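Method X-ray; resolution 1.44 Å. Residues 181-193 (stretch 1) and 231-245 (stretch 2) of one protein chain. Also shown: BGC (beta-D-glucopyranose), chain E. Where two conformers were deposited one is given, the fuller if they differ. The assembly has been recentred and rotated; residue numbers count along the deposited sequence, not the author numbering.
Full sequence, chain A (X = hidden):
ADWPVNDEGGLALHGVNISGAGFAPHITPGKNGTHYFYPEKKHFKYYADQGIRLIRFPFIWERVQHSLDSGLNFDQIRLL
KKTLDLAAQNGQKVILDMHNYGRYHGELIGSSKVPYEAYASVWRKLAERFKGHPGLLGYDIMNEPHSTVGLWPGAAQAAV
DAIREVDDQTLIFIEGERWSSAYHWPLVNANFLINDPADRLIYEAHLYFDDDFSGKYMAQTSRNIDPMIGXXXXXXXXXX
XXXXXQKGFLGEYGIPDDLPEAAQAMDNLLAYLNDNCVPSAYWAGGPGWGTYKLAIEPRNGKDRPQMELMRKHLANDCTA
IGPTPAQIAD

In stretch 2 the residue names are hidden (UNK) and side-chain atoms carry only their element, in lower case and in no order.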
# COMPACT_ATOMS: atom_id res chain seq x y z
N SER A 181 -6.77 -9.91 0.46
CA SER A 181 -7.42 -10.16 -0.81
C SER A 181 -8.74 -9.40 -0.95
O SER A 181 -9.63 -9.49 -0.10
CB SER A 181 -7.69 -11.66 -0.92
OG SER A 181 -8.53 -11.94 -2.03
N ALA A 182 -8.88 -8.70 -2.07
CA ALA A 182 -10.11 -7.98 -2.36
C ALA A 182 -11.26 -8.94 -2.69
O ALA A 182 -12.39 -8.76 -2.23
CB ALA A 182 -9.87 -7.02 -3.52
N TYR A 183 -10.98 -9.98 -3.48
CA TYR A 183 -12.02 -10.92 -3.87
C TYR A 183 -12.62 -11.61 -2.66
O TYR A 183 -13.85 -11.81 -2.57
CB TYR A 183 -11.42 -11.94 -4.86
CG TYR A 183 -12.38 -13.01 -5.25
CD1 TYR A 183 -13.41 -12.75 -6.16
CD2 TYR A 183 -12.32 -14.28 -4.67
CE1 TYR A 183 -14.34 -13.72 -6.49
CE2 TYR A 183 -13.26 -15.25 -4.98
CZ TYR A 183 -14.24 -14.96 -5.90
OH TYR A 183 -15.16 -15.92 -6.22
N HIS A 184 -11.78 -11.98 -1.70
CA HIS A 184 -12.19 -12.76 -0.55
C HIS A 184 -12.69 -11.89 0.60
O HIS A 184 -13.17 -12.46 1.60
CB HIS A 184 -11.02 -13.63 -0.06
CG HIS A 184 -10.52 -14.62 -1.08
ND1 HIS A 184 -9.42 -14.40 -1.87
CD2 HIS A 184 -11.00 -15.84 -1.43
CE1 HIS A 184 -9.23 -15.44 -2.67
NE2 HIS A 184 -10.18 -16.33 -2.42
N TRP A 185 -12.57 -10.56 0.48
CA TRP A 185 -12.83 -9.64 1.58
C TRP A 185 -14.16 -9.89 2.29
O TRP A 185 -14.18 -9.95 3.53
CB TRP A 185 -12.73 -8.22 1.01
CG TRP A 185 -12.73 -7.24 2.07
CD1 TRP A 185 -13.81 -6.76 2.75
CD2 TRP A 185 -11.59 -6.62 2.64
NE1 TRP A 185 -13.41 -5.90 3.74
CE2 TRP A 185 -12.04 -5.77 3.68
CE3 TRP A 185 -10.22 -6.70 2.38
CZ2 TRP A 185 -11.16 -5.00 4.46
CZ3 TRP A 185 -9.35 -5.93 3.14
CH2 TRP A 185 -9.83 -5.09 4.17
N PRO A 186 -15.29 -10.03 1.58
CA PRO A 186 -16.58 -10.12 2.28
C PRO A 186 -16.74 -11.41 3.03
O PRO A 186 -17.58 -11.49 3.93
CB PRO A 186 -17.63 -10.03 1.16
CG PRO A 186 -16.93 -9.65 -0.04
CD PRO A 186 -15.45 -9.98 0.11
N LEU A 187 -15.96 -12.43 2.68
CA LEU A 187 -16.05 -13.68 3.40
C LEU A 187 -15.06 -13.71 4.55
O LEU A 187 -15.40 -14.19 5.63
CB LEU A 187 -15.86 -14.88 2.46
CG LEU A 187 -16.91 -14.96 1.34
CD1 LEU A 187 -17.02 -16.32 0.71
CD2 LEU A 187 -18.32 -14.55 1.79
N VAL A 188 -13.85 -13.15 4.36
CA VAL A 188 -12.79 -13.24 5.38
C VAL A 188 -12.97 -12.18 6.47
O VAL A 188 -12.68 -12.41 7.65
CB VAL A 188 -11.42 -13.13 4.68
CG1 VAL A 188 -10.35 -12.77 5.66
CG2 VAL A 188 -11.07 -14.44 4.00
N ASN A 189 -13.46 -11.02 6.08
CA ASN A 189 -13.55 -9.85 6.94
C ASN A 189 -15.00 -9.39 7.04
O ASN A 189 -15.29 -8.18 7.03
CB ASN A 189 -12.67 -8.70 6.43
CG ASN A 189 -11.28 -9.15 6.08
OD1 ASN A 189 -10.51 -9.58 6.95
ND2 ASN A 189 -10.94 -9.06 4.81
N ALA A 190 -15.94 -10.34 7.14
CA ALA A 190 -17.34 -9.98 6.97
C ALA A 190 -17.76 -8.95 8.01
O ALA A 190 -18.49 -8.00 7.69
CB ALA A 190 -18.24 -11.21 7.05
N ASN A 191 -17.29 -9.14 9.25
CA ASN A 191 -17.58 -8.25 10.37
C ASN A 191 -16.33 -7.57 10.91
O ASN A 191 -16.11 -7.55 12.12
CB ASN A 191 -18.17 -9.04 11.52
CG ASN A 191 -19.37 -9.85 11.11
OD1 ASN A 191 -19.25 -11.01 10.68
ND2 ASN A 191 -20.55 -9.24 11.23
N PHE A 192 -15.49 -7.05 10.02
CA PHE A 192 -14.24 -6.42 10.39
C PHE A 192 -14.50 -4.92 10.54
O PHE A 192 -15.11 -4.28 9.66
CB PHE A 192 -13.18 -6.77 9.32
CG PHE A 192 -11.79 -6.25 9.61
CD1 PHE A 192 -11.24 -6.36 10.88
CD2 PHE A 192 -11.06 -5.61 8.61
CE1 PHE A 192 -9.98 -5.85 11.15
CE2 PHE A 192 -9.82 -5.06 8.87
CZ PHE A 192 -9.25 -5.19 10.15
N LEU A 193 -14.07 -4.36 11.68
CA LEU A 193 -14.33 -2.95 11.96
C LEU A 193 -13.38 -2.45 13.02
O LEU A 193 -13.46 -2.88 14.17
CB LEU A 193 -15.77 -2.74 12.44
CG LEU A 193 -16.29 -1.30 12.40
CD1 LEU A 193 -17.81 -1.25 12.69
CD2 LEU A 193 -15.57 -0.40 13.39
N UNK A 231 -12.22 -6.35 -12.44
CA UNK A 231 -13.47 -5.79 -11.91
C UNK A 231 -14.20 -6.80 -11.02
O UNK A 231 -14.79 -6.44 -9.99
c UNK A 231 -13.70 -4.19 -13.87
c UNK A 231 -14.37 -5.29 -13.05
c UNK A 231 -15.70 -4.84 -12.44
N UNK A 232 -14.18 -8.07 -11.42
CA UNK A 232 -14.84 -9.10 -10.65
C UNK A 232 -14.17 -9.29 -9.29
O UNK A 232 -14.87 -9.57 -8.31
c UNK A 232 -14.82 -10.40 -11.44
o UNK A 232 -14.59 -12.43 -13.34
c UNK A 232 -15.29 -11.44 -13.72
o UNK A 232 -15.74 -11.32 -14.90
c UNK A 232 -15.66 -10.34 -12.71
N UNK A 233 -12.85 -9.16 -9.21
CA UNK A 233 -12.14 -9.29 -7.94
C UNK A 233 -12.20 -8.00 -7.13
O UNK A 233 -12.08 -8.05 -5.91
c UNK A 233 -10.68 -11.23 -8.71
c UNK A 233 -10.70 -9.78 -8.19
n UNK A 233 -8.55 -15.17 -10.20
n UNK A 233 -9.40 -13.19 -9.41
c UNK A 233 -8.36 -13.94 -9.79
c UNK A 233 -9.30 -11.80 -8.91
n UNK A 233 -7.14 -13.45 -9.75
N UNK A 234 -12.45 -6.86 -7.76
CA UNK A 234 -12.61 -5.64 -6.96
C UNK A 234 -14.00 -5.55 -6.35
O UNK A 234 -14.16 -5.08 -5.21
c UNK A 234 -12.34 -4.42 -7.84
N UNK A 235 -15.02 -6.00 -7.09
CA UNK A 235 -16.41 -5.70 -6.73
C UNK A 235 -16.81 -6.22 -5.35
O UNK A 235 -17.49 -5.48 -4.63
c UNK A 235 -19.61 -6.82 -8.68
n UNK A 235 -19.11 -6.63 -10.04
c UNK A 235 -17.33 -6.25 -7.83
n UNK A 235 -18.71 -8.89 -10.44
n UNK A 235 -18.29 -7.32 -12.10
c UNK A 235 -18.81 -6.09 -7.60
c UNK A 235 -18.70 -7.61 -10.85
N UNK A 236 -16.45 -7.43 -4.95
CA UNK A 236 -16.78 -7.86 -3.59
C UNK A 236 -16.37 -6.83 -2.55
O UNK A 236 -17.14 -6.55 -1.61
c UNK A 236 -15.66 -8.45 -5.67
c UNK A 236 -15.99 -9.16 -3.47
c UNK A 236 -15.89 -9.67 -4.88
N UNK A 237 -15.16 -6.26 -2.71
CA UNK A 237 -14.55 -5.34 -1.76
C UNK A 237 -15.27 -4.00 -1.76
O UNK A 237 -15.66 -3.49 -0.70
c UNK A 237 -10.81 -2.31 -1.17
c UNK A 237 -12.28 -4.22 -1.31
c UNK A 237 -11.49 -3.25 -1.92
c UNK A 237 -12.35 -4.25 0.08
c UNK A 237 -10.89 -2.34 0.19
c UNK A 237 -13.05 -5.20 -2.14
c UNK A 237 -11.66 -3.31 0.83
N UNK A 238 -15.45 -3.42 -2.97
CA UNK A 238 -16.23 -2.18 -3.14
C UNK A 238 -17.61 -2.33 -2.52
O UNK A 238 -18.10 -1.45 -1.80
c UNK A 238 -17.25 -0.63 -4.86
c UNK A 238 -13.88 -1.04 -4.28
c UNK A 238 -16.30 -1.82 -4.64
c UNK A 238 -14.88 -1.65 -5.20
N UNK A 239 -18.27 -3.46 -2.78
CA UNK A 239 -19.62 -3.66 -2.28
C UNK A 239 -19.63 -3.75 -0.76
O UNK A 239 -20.53 -3.20 -0.11
c UNK A 239 -21.31 -5.93 -4.92
c UNK A 239 -20.64 -4.73 -4.34
c UNK A 239 -20.21 -4.93 -2.88
o UNK A 239 -21.55 -6.87 -4.15
o UNK A 239 -21.57 -5.95 -6.13
N UNK A 240 -18.64 -4.41 -0.18
CA UNK A 240 -18.49 -4.40 1.27
C UNK A 240 -18.23 -3.00 1.80
O UNK A 240 -18.80 -2.59 2.82
c UNK A 240 -17.68 -6.49 3.89
n UNK A 240 -17.26 -6.34 5.19
c UNK A 240 -15.77 -4.69 6.38
c UNK A 240 -14.86 -3.01 4.89
c UNK A 240 -17.33 -5.31 1.66
c UNK A 240 -16.44 -5.25 5.27
c UNK A 240 -14.99 -3.57 6.16
c UNK A 240 -16.33 -4.70 3.97
c UNK A 240 -17.15 -5.49 3.11
c UNK A 240 -15.54 -3.56 3.78
N UNK A 241 -17.35 -2.24 1.13
CA UNK A 241 -17.14 -0.84 1.51
C UNK A 241 -18.44 -0.04 1.46
O UNK A 241 -18.80 0.65 2.42
c UNK A 241 -14.04 -0.41 2.08
c UNK A 241 -13.80 -0.41 -0.39
c UNK A 241 -14.69 -0.82 0.80
c UNK A 241 -16.08 -0.22 0.61
N UNK A 242 -19.16 -0.09 0.35
CA UNK A 242 -20.39 0.68 0.27
C UNK A 242 -21.37 0.28 1.37
O UNK A 242 -22.00 1.15 1.98
c UNK A 242 -20.71 0.83 -3.63
o UNK A 242 -20.80 1.77 -4.44
c UNK A 242 -21.02 0.51 -1.12
n UNK A 242 -21.12 -0.41 -3.91
c UNK A 242 -20.13 1.05 -2.25
N UNK A 243 -21.51 -1.02 1.63
CA UNK A 243 -22.50 -1.45 2.61
C UNK A 243 -22.13 -0.98 4.01
O UNK A 243 -23.01 -0.58 4.78
c UNK A 243 -24.85 -3.76 1.57
c UNK A 243 -22.67 -2.97 2.55
c UNK A 243 -25.71 -3.44 0.36
c UNK A 243 -23.37 -3.48 1.30
n UNK A 243 -27.15 -3.79 0.55
N UNK A 244 -20.85 -1.01 4.35
CA UNK A 244 -20.41 -0.56 5.66
C UNK A 244 -20.13 0.93 5.74
O UNK A 244 -19.70 1.40 6.79
c UNK A 244 -19.81 -4.85 5.93
n UNK A 244 -19.51 -3.69 5.38
c UNK A 244 -19.43 -2.73 6.36
c UNK A 244 -19.16 -1.31 6.06
n UNK A 244 -19.94 -4.67 7.23
c UNK A 244 -19.74 -3.35 7.52
N UNK A 245 -20.38 1.67 4.66
CA UNK A 245 -20.15 3.10 4.65
C UNK A 245 -18.70 3.52 4.82
O UNK A 245 -18.42 4.54 5.46
C2 BGC E . -4.01 -13.14 -1.96
C3 BGC E . -4.50 -11.74 -1.76
C4 BGC E . -3.27 -10.91 -1.94
C5 BGC E . -2.24 -11.38 -2.91
C6 BGC E . -1.22 -10.29 -2.89
C1 BGC E . -2.81 -13.59 -2.84
O2 BGC E . -5.24 -13.96 -2.08
O3 BGC E . -5.06 -11.54 -0.46
O4 BGC E . -3.93 -9.68 -2.16
O5 BGC E . -1.71 -12.70 -2.40
O6 BGC E . 0.02 -10.85 -3.42

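Position 231 has three side-chain carbons, one carrying the other two, and lies out of reach of stretch 1. It is Val231. Position 232 has three carbons, the third carrying two oxygens. Its backbone O lies at the edge of the Tyr183 ring, 4.1 Å from Tyr183 CD1. It is Glu232.

Position 233 has three carbons, a nitrogen, then a carbon with two more nitrogens. The backbone O of 233 is 3.4 Å from Ala182 CB. It is Arg233. Arg233 CG packs 4.0 Å from Tyr183 CB, while the guanidinium is hydrogen-bonded elsewhere in the structure. Position 234 has one carbon, pointing away: Ala234. Position 235 repeats the pattern of 233, also pointing away, and is Arg235.

At 236 three carbons close a ring onto the backbone N, which therefore has no hydrogen to give to the turn before. The CB of 236 lies 3.5 Å from Tyr183 O and 3.6 Å from Pro186 CG. This is Pro236, at the kink of the helix.

Position 237 has one carbon and a six-carbon ring. Its CB is 3.9 Å from Ala182 CB, and the ring turns its edge to the face of Trp185. It is Phe237, with CD1 3.6 Å from Trp185 CD2.

Position 238 has four carbons, forked at the first, with one arm two carbons long: Ile238. Position 239 has three carbons ending in two oxygens: Glu239. Neither touches stretch 1.

Position 240 has one carbon and fused five- and six-membered rings holding eight carbons and one nitrogen. One face receives the edge of Trp185. This is Trp240. Its NE1 donates a hydrogen bond to Ala190 O at 3.2 Å, at 168°.

Position 241 has four carbons, forked at the second, and makes no contact: Leu241. Position 242 has three carbons, the third carrying one oxygen and one nitrogen: Gln242. Position 243 has four carbons in a row ending in nitrogen: Lys243. Both are out of reach.

Position 244 has one carbon and a five-membered ring of three carbons and two nitrogens. The ring comes near Ala190 O. It is His244. Its NE2 is 3.7 Å from Ala190 O, and its ND1 donates to Trp240 O at 2.9 Å. Position 245 has no side chain and positive phi, closing a Schellman motif: Gly245.

The contact is mainly apolar. Pro236, Phe237 and Trp240 meet Ala182, Trp185 and Pro186, with Trp185 set edge-on against Trp240 while its own face takes the edge of Phe237. The indole hydrogen bond adds a directional tie to the loop after the short helix of stretch 1.

Stretch 2 (231-245) VERARPFIEWLQKHG
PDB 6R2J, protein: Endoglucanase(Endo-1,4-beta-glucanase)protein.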